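Local coordinates for lipase (Streptomyces rimosus, PDB 5MAL), which hydrolyses triacylglycerols and p-nitrophenyl and naphthyl esters, preferring acyl chains of medium length, and also cleaves palmitoyl-CoA, at residues Q114-Q119 and D168-V173; A100-I105 and R160-A165; A84-T89 and A110-T115; V137-P142 and L227-S232; A118-V123 and A175-D180. All coordinates share one frame; numbering follows the deposited sequence.

How the interactions relate
Interactions 1, 2 and 5 join the same two elements, helix 98-130 and helix 159-180, at successive places along their length. Their chemistry shifts on the way: interactions 1 and 2 are wholly apolar, whereas interaction 5 adds a salt-bridge network. Interaction 3 links helix 98-130 to the start of helix 86-96 and lies about 9 Å from interaction 1, centre to centre, with the side chain of F86 near the catalytic S10 and H216. All four are partly buried. Interaction 4 is fully buried and purely aliphatic: it packs strand 135-139 on helix 219-232, away from the annotated sites, while V138 of the same strand faces helix 159-180.

Interaction 1 of 5, residues Q114-Q119 and D168-V173; sequences QTLPAQ and DDINAV
L116 reaches from helix 98-130 towards I170 of helix 159-180, placing its CD2 methyl 3.7 Å from I170 CG1 and 3.8 Å from I170 CD1. The two side chains cross at about a right angle, with one leucine methyl set against the last bond of the isoleucine. I170 can meet it because its chain is extended, CG1 anti to the backbone N (chi1 -160°) and CD1 stretched on beyond. A branched leucine suits this buried spot, since a single fork offers a methyl to the neighbouring helix. P117 follows, and its ring presents CG to V173 CG1 at 3.6 Å, with CD a little farther from the same methyl at 4.1 Å. Proline has no N-H to give to the preceding turn, and the helix is kinked here. The backbones come close, P117 CA and V173 CA being 6.5 Å apart, so a compact ring facing a short beta-branched valine fits the gap. Around the contact, I112 of helix 98-130 packs on both I170 and V173, and D169 forms a salt bridge with R109 of that helix. I170 also touches Y141, in the loop after strand 135-139, so helix 159-180 borders both helix 98-130 and that loop.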
# COMPACT_ATOMS: atom_id res chain seq x y z
N GLN A 114 -13.36 9.12 7.88
CA GLN A 114 -14.23 10.23 7.49
C GLN A 114 -13.91 10.82 6.11
O GLN A 114 -14.79 10.97 5.25
CB GLN A 114 -14.15 11.33 8.54
CG GLN A 114 -14.68 10.91 9.90
CD GLN A 114 -14.25 11.84 11.02
OE1 GLN A 114 -13.91 13.00 10.78
NE2 GLN A 114 -14.23 11.33 12.24
N THR A 115 -12.63 11.14 5.92
CA THR A 115 -12.19 11.99 4.83
C THR A 115 -11.76 11.17 3.62
O THR A 115 -12.02 11.53 2.47
CB THR A 115 -11.01 12.87 5.28
OG1 THR A 115 -11.29 13.43 6.58
CG2 THR A 115 -10.76 13.97 4.29
N LEU A 116 -11.09 10.05 3.89
CA LEU A 116 -10.55 9.20 2.84
C LEU A 116 -11.56 8.56 1.85
O LEU A 116 -11.27 8.52 0.65
CB LEU A 116 -9.71 8.09 3.47
CG LEU A 116 -9.12 7.10 2.46
CD1 LEU A 116 -8.15 7.80 1.51
CD2 LEU A 116 -8.44 5.95 3.20
N PRO A 117 -12.71 8.03 2.34
CA PRO A 117 -13.60 7.33 1.41
C PRO A 117 -13.92 8.12 0.14
O PRO A 117 -13.90 7.55 -0.94
CB PRO A 117 -14.87 7.12 2.23
CG PRO A 117 -14.41 7.06 3.61
CD PRO A 117 -13.25 8.00 3.72
N ALA A 118 -14.16 9.43 0.27
CA ALA A 118 -14.54 10.23 -0.90
C ALA A 118 -13.36 10.43 -1.83
O ALA A 118 -13.54 10.61 -3.03
CB ALA A 118 -15.10 11.57 -0.47
N GLN A 119 -12.15 10.43 -1.26
CA GLN A 119 -10.97 10.61 -2.07
C GLN A 119 -10.68 9.33 -2.83
O GLN A 119 -10.19 9.38 -3.95
CB GLN A 119 -9.78 11.00 -1.22
CG GLN A 119 -9.99 12.30 -0.50
CD GLN A 119 -8.77 12.67 0.27
OE1 GLN A 119 -8.32 11.91 1.13
NE2 GLN A 119 -8.21 13.84 -0.02
N ASP A 168 -6.49 -1.59 10.17
CA ASP A 168 -7.80 -2.22 10.13
C ASP A 168 -8.83 -1.25 9.56
O ASP A 168 -9.62 -1.61 8.68
CB ASP A 168 -8.23 -2.70 11.52
CG ASP A 168 -7.49 -3.94 11.97
OD1 ASP A 168 -6.72 -4.50 11.16
OD2 ASP A 168 -7.68 -4.36 13.13
N ASP A 169 -8.78 -0.01 10.04
CA ASP A 169 -9.70 1.04 9.56
C ASP A 169 -9.54 1.25 8.08
O ASP A 169 -10.53 1.27 7.35
CB ASP A 169 -9.47 2.37 10.28
CG ASP A 169 -10.04 2.41 11.69
OD1 ASP A 169 -10.59 1.39 12.17
OD2 ASP A 169 -9.92 3.46 12.34
N ILE A 170 -8.30 1.41 7.62
CA ILE A 170 -8.11 1.77 6.22
C ILE A 170 -8.50 0.62 5.33
O ILE A 170 -9.05 0.85 4.24
CB ILE A 170 -6.66 2.26 5.91
CG1 ILE A 170 -6.66 3.08 4.62
CG2 ILE A 170 -5.65 1.12 5.87
CD1 ILE A 170 -5.44 3.94 4.46
N ASN A 171 -8.27 -0.61 5.79
CA ASN A 171 -8.63 -1.80 5.01
C ASN A 171 -10.14 -2.00 4.93
O ASN A 171 -10.66 -2.40 3.89
CB ASN A 171 -7.96 -3.04 5.59
CG ASN A 171 -6.47 -3.05 5.33
OD1 ASN A 171 -6.02 -2.47 4.33
ND2 ASN A 171 -5.70 -3.67 6.22
N ALA A 172 -10.84 -1.72 6.03
CA ALA A 172 -12.30 -1.77 6.03
C ALA A 172 -12.86 -0.72 5.10
O ALA A 172 -13.71 -1.03 4.27
CB ALA A 172 -12.84 -1.58 7.45
N VAL A 173 -12.40 0.52 5.22
CA VAL A 173 -12.88 1.60 4.37
C VAL A 173 -12.62 1.28 2.91
O VAL A 173 -13.48 1.45 2.04
CB VAL A 173 -12.21 2.94 4.73
CG1 VAL A 173 -12.50 3.98 3.66
CG2 VAL A 173 -12.71 3.43 6.09

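Interaction 2 of 5, residues A100-I105 and R160-A165; sequences ACLARI and RAAINA
A162 and I105 interlock where helix 98-130 runs almost parallel to helix 159-180, with 8° between their directions and 9.7 Å between the axes of the two short segments. The methyl of A162 is the small bump of one helix. It enters the hollow between L102 and I105, one turn apart, lying 3.7 Å from L102 CD2 and 3.9 Å from I105 CG2. Alanine suits the place because a bulkier side chain would meet both of these neighbours. I105 is the bump in the other direction, and its two branches do different work. CG2 lies over the backbone of A162, 3.4 Å from A162 O, while CD1 presses on I163 CG1 at 3.3 Å, tighter than ordinary carbon contact. CD1 gets there because the chain turns at its second torsion (chi2 -76°) instead of running straight on, and the two isoleucines cross at about a right angle. An alanine in place of I105 would remove both CG2 and CD1 and would probably open a gap beside A162 and I163. Helix 86-96 lies next to the pair: T89 touches I105, M90 touches I163, and the disulfide from C101 to C93 ties that helix to helix 98-130.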
# COMPACT_ATOMS: atom_id res chain seq x y z
N ALA A 100 1.85 11.34 22.24
CA ALA A 100 1.87 12.02 20.95
C ALA A 100 1.52 11.03 19.84
O ALA A 100 0.75 11.35 18.93
CB ALA A 100 3.21 12.66 20.70
N CYS A 101 2.07 9.83 19.92
CA CYS A 101 1.79 8.79 18.93
C CYS A 101 0.30 8.48 18.86
O CYS A 101 -0.29 8.49 17.78
CB CYS A 101 2.57 7.52 19.25
SG CYS A 101 2.32 6.22 18.03
N LEU A 102 -0.31 8.21 20.01
CA LEU A 102 -1.72 7.84 20.05
C LEU A 102 -2.58 8.97 19.47
O LEU A 102 -3.52 8.73 18.72
CB LEU A 102 -2.15 7.51 21.48
CG LEU A 102 -1.49 6.25 22.05
CD1 LEU A 102 -2.04 5.92 23.44
CD2 LEU A 102 -1.64 5.06 21.10
N ALA A 103 -2.22 10.20 19.80
CA ALA A 103 -2.93 11.38 19.29
C ALA A 103 -2.82 11.48 17.77
O ALA A 103 -3.80 11.78 17.07
CB ALA A 103 -2.37 12.64 19.94
N ARG A 104 -1.61 11.24 17.26
CA ARG A 104 -1.35 11.30 15.84
C ARG A 104 -2.12 10.21 15.10
O ARG A 104 -2.70 10.46 14.05
CB ARG A 104 0.15 11.18 15.57
CG ARG A 104 0.55 11.43 14.13
CD ARG A 104 0.21 12.84 13.70
NE ARG A 104 0.34 13.03 12.26
CZ ARG A 104 -0.62 12.75 11.38
NH1 ARG A 104 -1.80 12.28 11.79
NH2 ARG A 104 -0.42 12.96 10.08
N ILE A 105 -2.13 9.00 15.66
CA ILE A 105 -2.91 7.89 15.13
C ILE A 105 -4.40 8.20 15.11
O ILE A 105 -5.10 7.91 14.14
CB ILE A 105 -2.71 6.61 15.96
CG1 ILE A 105 -1.24 6.20 15.98
CG2 ILE A 105 -3.58 5.49 15.40
CD1 ILE A 105 -0.83 5.59 14.72
N ARG A 160 1.43 0.12 19.04
CA ARG A 160 1.37 -0.92 18.03
C ARG A 160 -0.07 -1.26 17.71
O ARG A 160 -0.45 -1.38 16.54
CB ARG A 160 2.09 -2.19 18.50
CG ARG A 160 3.57 -2.01 18.67
CD ARG A 160 4.21 -3.21 19.36
NE ARG A 160 5.20 -2.77 20.33
CZ ARG A 160 5.65 -3.52 21.33
NH1 ARG A 160 5.20 -4.76 21.50
NH2 ARG A 160 6.56 -3.02 22.16
N ALA A 161 -0.86 -1.43 18.75
CA ALA A 161 -2.26 -1.78 18.59
C ALA A 161 -3.01 -0.67 17.87
O ALA A 161 -3.88 -0.94 17.05
CB ALA A 161 -2.88 -2.03 19.92
N ALA A 162 -2.67 0.57 18.19
CA ALA A 162 -3.32 1.74 17.61
C ALA A 162 -3.02 1.84 16.12
O ALA A 162 -3.92 2.11 15.32
CB ALA A 162 -2.88 3.00 18.33
N ILE A 163 -1.76 1.63 15.77
CA ILE A 163 -1.34 1.56 14.37
C ILE A 163 -2.02 0.41 13.64
O ILE A 163 -2.43 0.55 12.50
CB ILE A 163 0.18 1.39 14.27
CG1 ILE A 163 0.86 2.71 14.54
CG2 ILE A 163 0.61 0.94 12.91
CD1 ILE A 163 2.12 2.55 15.28
N ASN A 164 -2.13 -0.74 14.30
CA ASN A 164 -2.87 -1.86 13.72
C ASN A 164 -4.31 -1.46 13.43
O ASN A 164 -4.86 -1.81 12.40
CB ASN A 164 -2.86 -3.06 14.66
CG ASN A 164 -1.60 -3.90 14.52
OD1 ASN A 164 -0.69 -3.55 13.80
ND2 ASN A 164 -1.57 -5.01 15.22
N ALA A 165 -4.92 -0.76 14.38
CA ALA A 165 -6.31 -0.34 14.24
C ALA A 165 -6.48 0.60 13.05
O ALA A 165 -7.49 0.52 12.34
CB ALA A 165 -6.79 0.33 15.53

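Interaction 3 of 5, residues A84-T89 and A110-T115; sequences AGFADT and AYIQQT
Directly after the GGND sequence motif of the SGNH hydrolases, A84 and F86 carry the chain into helix 86-96 and pack against Y111 and I112 of helix 98-130. I112 makes two of the contacts with successive atoms of one branch: its CG1 lies 3.5 Å from A84 CB, and its CD1 lies 3.5 Å from F86 CE1. The isoleucine chain is nearly extended beyond CG1 (chi2 160°), so the inner carbon meets the small alanine while the methyl at the end reaches the phenyl ring, the two side chains crossing at about a right angle. Y111 points its ring towards the backbone of A84, with CD1 3.6 Å from A84 CA. T115 CB lies over the centre of one face of that ring, 3.7 Å above it, in a wider pi-type turn of the helix. The phenol end is held elsewhere, by Q119. Alanine suits position 84, since its CA lies against Y111 and its CB against I112. G85 has a positive phi, which favours glycine, and stands at the N-cap. Its carbonyl O is gripped from opposite faces by T89, whose OG1 donates above the carbonyl plane at 2.7 Å and whose N donates at 2.9 Å, fixing the first turn. The side chain of F86 lies about 8 Å from those of both S10 and H216. This is consistent with the SGNH fold, in which the loop after the GGND block borders the active site and the asparagine of that block, two residues before A84, contributes in relatives to the oxyanion hole.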
# COMPACT_ATOMS: atom_id res chain seq x y z
N ALA A 84 -3.87 9.79 4.68
CA ALA A 84 -4.17 9.74 6.10
C ALA A 84 -2.93 10.11 6.91
O ALA A 84 -2.98 10.19 8.14
CB ALA A 84 -4.67 8.36 6.48
N GLY A 85 -1.82 10.36 6.21
CA GLY A 85 -0.57 10.77 6.84
C GLY A 85 0.12 9.66 7.61
O GLY A 85 0.60 9.88 8.73
N PHE A 86 0.20 8.47 7.03
CA PHE A 86 0.80 7.33 7.71
C PHE A 86 2.29 7.49 7.96
O PHE A 86 2.77 7.22 9.06
CB PHE A 86 0.55 6.03 6.93
CG PHE A 86 -0.68 5.30 7.36
CD1 PHE A 86 -1.66 5.94 8.09
CD2 PHE A 86 -0.87 3.97 7.01
CE1 PHE A 86 -2.81 5.27 8.48
CE2 PHE A 86 -2.01 3.30 7.40
CZ PHE A 86 -2.98 3.95 8.14
N ALA A 87 3.02 7.90 6.93
CA ALA A 87 4.46 8.11 7.05
C ALA A 87 4.76 9.10 8.17
O ALA A 87 5.53 8.80 9.09
CB ALA A 87 5.05 8.60 5.73
N ASP A 88 4.13 10.27 8.08
CA ASP A 88 4.23 11.30 9.11
C ASP A 88 3.88 10.77 10.50
O ASP A 88 4.56 11.07 11.49
CB ASP A 88 3.31 12.48 8.77
CG ASP A 88 3.48 13.66 9.72
OD1 ASP A 88 2.95 13.61 10.85
OD2 ASP A 88 4.15 14.64 9.32
N THR A 89 2.80 9.99 10.57
CA THR A 89 2.37 9.39 11.82
C THR A 89 3.44 8.46 12.41
O THR A 89 3.76 8.55 13.60
CB THR A 89 1.09 8.60 11.63
OG1 THR A 89 0.03 9.50 11.29
CG2 THR A 89 0.75 7.89 12.91
N ALA A 110 -9.22 9.26 12.21
CA ALA A 110 -10.36 10.11 11.88
C ALA A 110 -10.36 10.39 10.38
O ALA A 110 -11.41 10.37 9.75
CB ALA A 110 -10.31 11.41 12.66
N TYR A 111 -9.17 10.62 9.83
CA TYR A 111 -9.03 10.88 8.40
C TYR A 111 -9.51 9.70 7.59
O TYR A 111 -10.32 9.84 6.67
CB TYR A 111 -7.59 11.19 8.02
CG TYR A 111 -7.48 11.77 6.63
CD1 TYR A 111 -7.55 10.96 5.50
CD2 TYR A 111 -7.33 13.14 6.44
CE1 TYR A 111 -7.47 11.49 4.22
CE2 TYR A 111 -7.23 13.68 5.17
CZ TYR A 111 -7.31 12.86 4.07
OH TYR A 111 -7.22 13.42 2.82
N ILE A 112 -8.97 8.54 7.92
CA ILE A 112 -9.33 7.30 7.26
C ILE A 112 -10.83 7.05 7.26
O ILE A 112 -11.41 6.72 6.22
CB ILE A 112 -8.66 6.12 7.95
CG1 ILE A 112 -7.15 6.19 7.72
CG2 ILE A 112 -9.25 4.82 7.45
CD1 ILE A 112 -6.34 5.36 8.72
N GLN A 113 -11.45 7.20 8.42
CA GLN A 113 -12.86 6.85 8.57
C GLN A 113 -13.77 7.86 7.87
O GLN A 113 -14.81 7.49 7.32
CB GLN A 113 -13.22 6.74 10.05
CG GLN A 113 -12.40 5.68 10.80
CD GLN A 113 -12.63 5.70 12.31
OE1 GLN A 113 -13.53 6.38 12.81
NE2 GLN A 113 -11.81 4.95 13.04
N GLN A 114 -13.36 9.12 7.88
CA GLN A 114 -14.23 10.23 7.49
C GLN A 114 -13.91 10.82 6.11
O GLN A 114 -14.79 10.97 5.25
CB GLN A 114 -14.15 11.33 8.54
CG GLN A 114 -14.68 10.91 9.90
CD GLN A 114 -14.25 11.84 11.02
OE1 GLN A 114 -13.91 13.00 10.78
NE2 GLN A 114 -14.23 11.33 12.24
N THR A 115 -12.63 11.14 5.92
CA THR A 115 -12.19 11.99 4.83
C THR A 115 -11.76 11.17 3.62
O THR A 115 -12.02 11.53 2.47
CB THR A 115 -11.01 12.87 5.28
OG1 THR A 115 -11.29 13.43 6.58
CG2 THR A 115 -10.76 13.97 4.29

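Interaction 4 of 5, residues V137-P142 and L227-S232; sequences VVLGYP and LPVLNS
Strand 137-139 and helix 227-232 run roughly antiparallel, at 154° between their directions, with their axes 9.4 Å apart, a separation spanned by side chains. The nearest backbone approach is between V137 CA and L230 CA, at 7.1 Å. Residues two apart on a strand face the same way, so V137 and L139 both point at the helix while V138 turns to the other face of the sheet. L230 brings its CD1 methyl against V137, 3.9 Å from CG2 and as near to CB, touching the valine near its branch point. Its CG stands anti to the backbone N (chi1 178°), which carries that fork across to the strand. L139 offers CD2 to the helix, where it lies 4.1 Å from V229 CG1, the two side chains sliding past each other in opposite directions. The same methyl also meets the backbone N of L230. Every touching residue is buried and aliphatic, which suits a contact in which methyl groups do the touching. Within the helix, S232 OG donates to V229 O at 2.9 Å. Y34 and W38 of helix 34-40 pack beside L139 and L230, whereas V138 packs on T174 and A178 of helix 159-180. Helices on both faces of a central parallel sheet make the three-layer alpha/beta/alpha sandwich of the SGNH hydrolases, with this C-terminal helix covering one of the faces.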
# COMPACT_ATOMS: atom_id res chain seq x y z
N VAL A 137 -7.76 -4.43 -9.12
CA VAL A 137 -7.46 -5.02 -7.83
C VAL A 137 -6.95 -3.94 -6.90
O VAL A 137 -5.87 -3.37 -7.11
CB VAL A 137 -6.40 -6.12 -7.92
CG1 VAL A 137 -6.29 -6.85 -6.58
CG2 VAL A 137 -6.72 -7.08 -9.05
N VAL A 138 -7.72 -3.65 -5.86
CA VAL A 138 -7.26 -2.75 -4.82
C VAL A 138 -6.63 -3.59 -3.72
O VAL A 138 -7.25 -4.54 -3.23
CB VAL A 138 -8.39 -1.91 -4.23
CG1 VAL A 138 -7.82 -0.97 -3.18
CG2 VAL A 138 -9.09 -1.14 -5.33
N LEU A 139 -5.40 -3.30 -3.37
CA LEU A 139 -4.75 -4.06 -2.34
C LEU A 139 -4.70 -3.22 -1.08
O LEU A 139 -4.54 -2.00 -1.15
CB LEU A 139 -3.35 -4.48 -2.77
CG LEU A 139 -3.33 -5.55 -3.87
CD1 LEU A 139 -3.35 -4.96 -5.27
CD2 LEU A 139 -2.10 -6.42 -3.68
N GLY A 140 -4.89 -3.85 0.06
CA GLY A 140 -4.87 -3.14 1.32
C GLY A 140 -3.45 -2.96 1.87
O GLY A 140 -2.46 -3.16 1.16
N TYR A 141 -3.38 -2.56 3.13
CA TYR A 141 -2.11 -2.44 3.83
C TYR A 141 -2.07 -3.51 4.90
O TYR A 141 -3.11 -3.96 5.36
CB TYR A 141 -1.96 -1.05 4.47
CG TYR A 141 -2.00 0.08 3.48
CD1 TYR A 141 -0.85 0.55 2.88
CD2 TYR A 141 -3.21 0.69 3.14
CE1 TYR A 141 -0.88 1.59 1.97
CE2 TYR A 141 -3.26 1.73 2.24
CZ TYR A 141 -2.09 2.19 1.66
OH TYR A 141 -2.12 3.22 0.75
N PRO A 142 -0.87 -3.93 5.29
CA PRO A 142 -0.84 -4.95 6.34
C PRO A 142 -0.95 -4.29 7.70
O PRO A 142 -0.50 -3.15 7.83
CB PRO A 142 0.54 -5.59 6.15
CG PRO A 142 1.40 -4.46 5.65
CD PRO A 142 0.47 -3.60 4.78
N LEU A 227 2.52 -9.85 -3.59
CA LEU A 227 2.36 -10.47 -4.91
C LEU A 227 1.36 -11.64 -4.89
O LEU A 227 0.53 -11.73 -5.79
CB LEU A 227 3.71 -10.93 -5.45
CG LEU A 227 3.62 -11.78 -6.72
CD1 LEU A 227 3.04 -10.98 -7.88
CD2 LEU A 227 4.99 -12.36 -7.08
N PRO A 228 1.41 -12.51 -3.86
CA PRO A 228 0.44 -13.61 -3.91
C PRO A 228 -1.00 -13.11 -3.84
O PRO A 228 -1.91 -13.71 -4.41
CB PRO A 228 0.81 -14.45 -2.69
CG PRO A 228 2.28 -14.20 -2.51
CD PRO A 228 2.41 -12.73 -2.80
N VAL A 229 -1.21 -11.97 -3.19
CA VAL A 229 -2.54 -11.40 -3.12
C VAL A 229 -2.98 -10.85 -4.49
O VAL A 229 -4.13 -11.03 -4.88
CB VAL A 229 -2.61 -10.32 -2.05
CG1 VAL A 229 -3.98 -9.70 -2.01
CG2 VAL A 229 -2.30 -10.96 -0.71
N LEU A 230 -2.08 -10.22 -5.22
CA LEU A 230 -2.42 -9.81 -6.57
C LEU A 230 -2.70 -11.05 -7.42
O LEU A 230 -3.69 -11.09 -8.14
CB LEU A 230 -1.32 -8.97 -7.21
CG LEU A 230 -1.62 -8.57 -8.65
CD1 LEU A 230 -2.92 -7.74 -8.72
CD2 LEU A 230 -0.45 -7.77 -9.17
N ASN A 231 -1.85 -12.07 -7.32
CA ASN A 231 -2.06 -13.28 -8.10
C ASN A 231 -3.38 -13.97 -7.79
O ASN A 231 -3.98 -14.58 -8.67
CB ASN A 231 -0.90 -14.26 -7.90
CG ASN A 231 0.22 -14.03 -8.87
OD1 ASN A 231 0.00 -13.53 -9.99
ND2 ASN A 231 1.43 -14.38 -8.48
N SER A 232 -3.85 -13.85 -6.55
CA SER A 232 -5.07 -14.53 -6.16
C SER A 232 -6.27 -13.93 -6.91
O SER A 232 -7.30 -14.58 -7.09
CB SER A 232 -5.29 -14.43 -4.65
OG SER A 232 -5.90 -13.21 -4.30

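Interaction 5 of 5, residues A118-V123 and A175-D180; sequences AQLDQV and AKRAAD
D121 of helix 98-130 and R177 of helix 159-180 form a salt bridge, with NH1 of the arginine donating to D121 OD1 at 3.0 Å. The bond is fairly straight, at 159° about the hydrogen, and it uses the syn lone pair of the oxygen. The acceptor lies at the edge of the guanidinium, close to its plane, although the carboxylate itself is turned almost perpendicular to that plane. The same NH1 also donates to D180 OD2 at 2.9 Å, where it arrives on the anti side of the carboxylate and tilted out of its plane. One nitrogen therefore serves two acids, whose oxygens D121 OD1 and D180 OD2 stay 5.3 Å apart, and the positive guanidinium probably eases their repulsion. D121 OD1 in turn is shared with H181 NE2, so that oxygen has two partners, which would tend to keep the aspartate ionised. R177 reaches this place by bending its chain at the second and third torsions (chi2 -61°, chi3 84°). Its aliphatic part meanwhile lies against L120, whose CD1 is 3.8 Å from R177 CG. Arginine suits a half-buried site, greasy along its stem and charged at its end. A leucine in place of R177 would probably keep some of the packing on L120 but leave D121 and D180 without the cation that joins them. P117 and Y124 of helix 98-130 also touch R177, while V123 packs on helix 57-64 and A178 of helix 159-180 rests on F183, in the loop before strand 184-186.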
# COMPACT_ATOMS: atom_id res chain seq x y z
N ALA A 118 -14.16 9.43 0.27
CA ALA A 118 -14.54 10.23 -0.90
C ALA A 118 -13.36 10.43 -1.83
O ALA A 118 -13.54 10.61 -3.03
CB ALA A 118 -15.10 11.57 -0.47
N GLN A 119 -12.15 10.43 -1.26
CA GLN A 119 -10.97 10.61 -2.07
C GLN A 119 -10.68 9.33 -2.83
O GLN A 119 -10.19 9.38 -3.95
CB GLN A 119 -9.78 11.00 -1.22
CG GLN A 119 -9.99 12.30 -0.50
CD GLN A 119 -8.77 12.67 0.27
OE1 GLN A 119 -8.32 11.91 1.13
NE2 GLN A 119 -8.21 13.84 -0.02
N LEU A 120 -10.98 8.20 -2.22
CA LEU A 120 -10.86 6.93 -2.94
C LEU A 120 -11.83 6.92 -4.12
O LEU A 120 -11.46 6.53 -5.24
CB LEU A 120 -11.11 5.74 -2.02
CG LEU A 120 -10.08 5.55 -0.91
CD1 LEU A 120 -10.51 4.37 -0.05
CD2 LEU A 120 -8.70 5.32 -1.52
N ASP A 121 -13.06 7.37 -3.87
CA ASP A 121 -14.05 7.47 -4.93
C ASP A 121 -13.53 8.30 -6.09
O ASP A 121 -13.76 7.96 -7.25
CB ASP A 121 -15.36 8.05 -4.41
CG ASP A 121 -16.19 7.04 -3.67
OD1 ASP A 121 -16.03 5.82 -3.93
OD2 ASP A 121 -17.04 7.46 -2.85
N GLN A 122 -12.83 9.39 -5.78
CA GLN A 122 -12.25 10.23 -6.82
C GLN A 122 -11.37 9.42 -7.75
O GLN A 122 -11.48 9.50 -8.97
CB GLN A 122 -11.43 11.37 -6.20
CG GLN A 122 -12.28 12.49 -5.66
CD GLN A 122 -11.43 13.64 -5.18
OE1 GLN A 122 -10.58 13.49 -4.29
NE2 GLN A 122 -11.62 14.80 -5.79
N VAL A 123 -10.49 8.62 -7.15
CA VAL A 123 -9.61 7.79 -7.94
C VAL A 123 -10.40 6.69 -8.63
O VAL A 123 -10.21 6.43 -9.82
CB VAL A 123 -8.50 7.16 -7.08
CG1 VAL A 123 -7.65 6.22 -7.92
CG2 VAL A 123 -7.64 8.25 -6.45
N ALA A 175 -11.89 -1.75 1.45
CA ALA A 175 -12.57 -2.92 0.90
C ALA A 175 -13.99 -2.53 0.49
O ALA A 175 -14.45 -2.92 -0.57
CB ALA A 175 -12.59 -4.05 1.90
N LYS A 176 -14.66 -1.75 1.32
CA LYS A 176 -16.03 -1.34 0.97
C LYS A 176 -16.08 -0.35 -0.20
O LYS A 176 -16.97 -0.47 -1.04
CB LYS A 176 -16.75 -0.78 2.20
CG LYS A 176 -16.58 -1.69 3.41
CD LYS A 176 -17.62 -1.47 4.51
CE LYS A 176 -18.06 -0.03 4.64
NZ LYS A 176 -18.68 0.18 5.98
N ARG A 177 -15.13 0.59 -0.29
CA ARG A 177 -15.06 1.47 -1.46
C ARG A 177 -14.77 0.68 -2.73
O ARG A 177 -15.40 0.90 -3.76
CB ARG A 177 -13.98 2.55 -1.31
CG ARG A 177 -14.29 3.73 -0.39
CD ARG A 177 -15.50 4.55 -0.83
NE ARG A 177 -16.71 3.92 -0.33
CZ ARG A 177 -17.81 3.72 -1.06
NH1 ARG A 177 -17.86 4.12 -2.32
NH2 ARG A 177 -18.84 3.12 -0.49
N ALA A 178 -13.81 -0.24 -2.64
CA ALA A 178 -13.44 -1.07 -3.79
C ALA A 178 -14.65 -1.85 -4.29
O ALA A 178 -14.98 -1.82 -5.47
CB ALA A 178 -12.32 -2.01 -3.42
N ALA A 179 -15.32 -2.53 -3.37
CA ALA A 179 -16.49 -3.31 -3.71
C ALA A 179 -17.59 -2.41 -4.27
O ALA A 179 -18.38 -2.83 -5.14
CB ALA A 179 -16.99 -4.07 -2.51
N ASP A 180 -17.63 -1.16 -3.81
CA ASP A 180 -18.65 -0.22 -4.25
C ASP A 180 -18.46 0.22 -5.70
O ASP A 180 -19.36 0.78 -6.31
CB ASP A 180 -18.68 1.01 -3.36
CG ASP A 180 -20.08 1.53 -3.16
OD1 ASP A 180 -20.97 0.70 -2.91
OD2 ASP A 180 -20.26 2.75 -3.28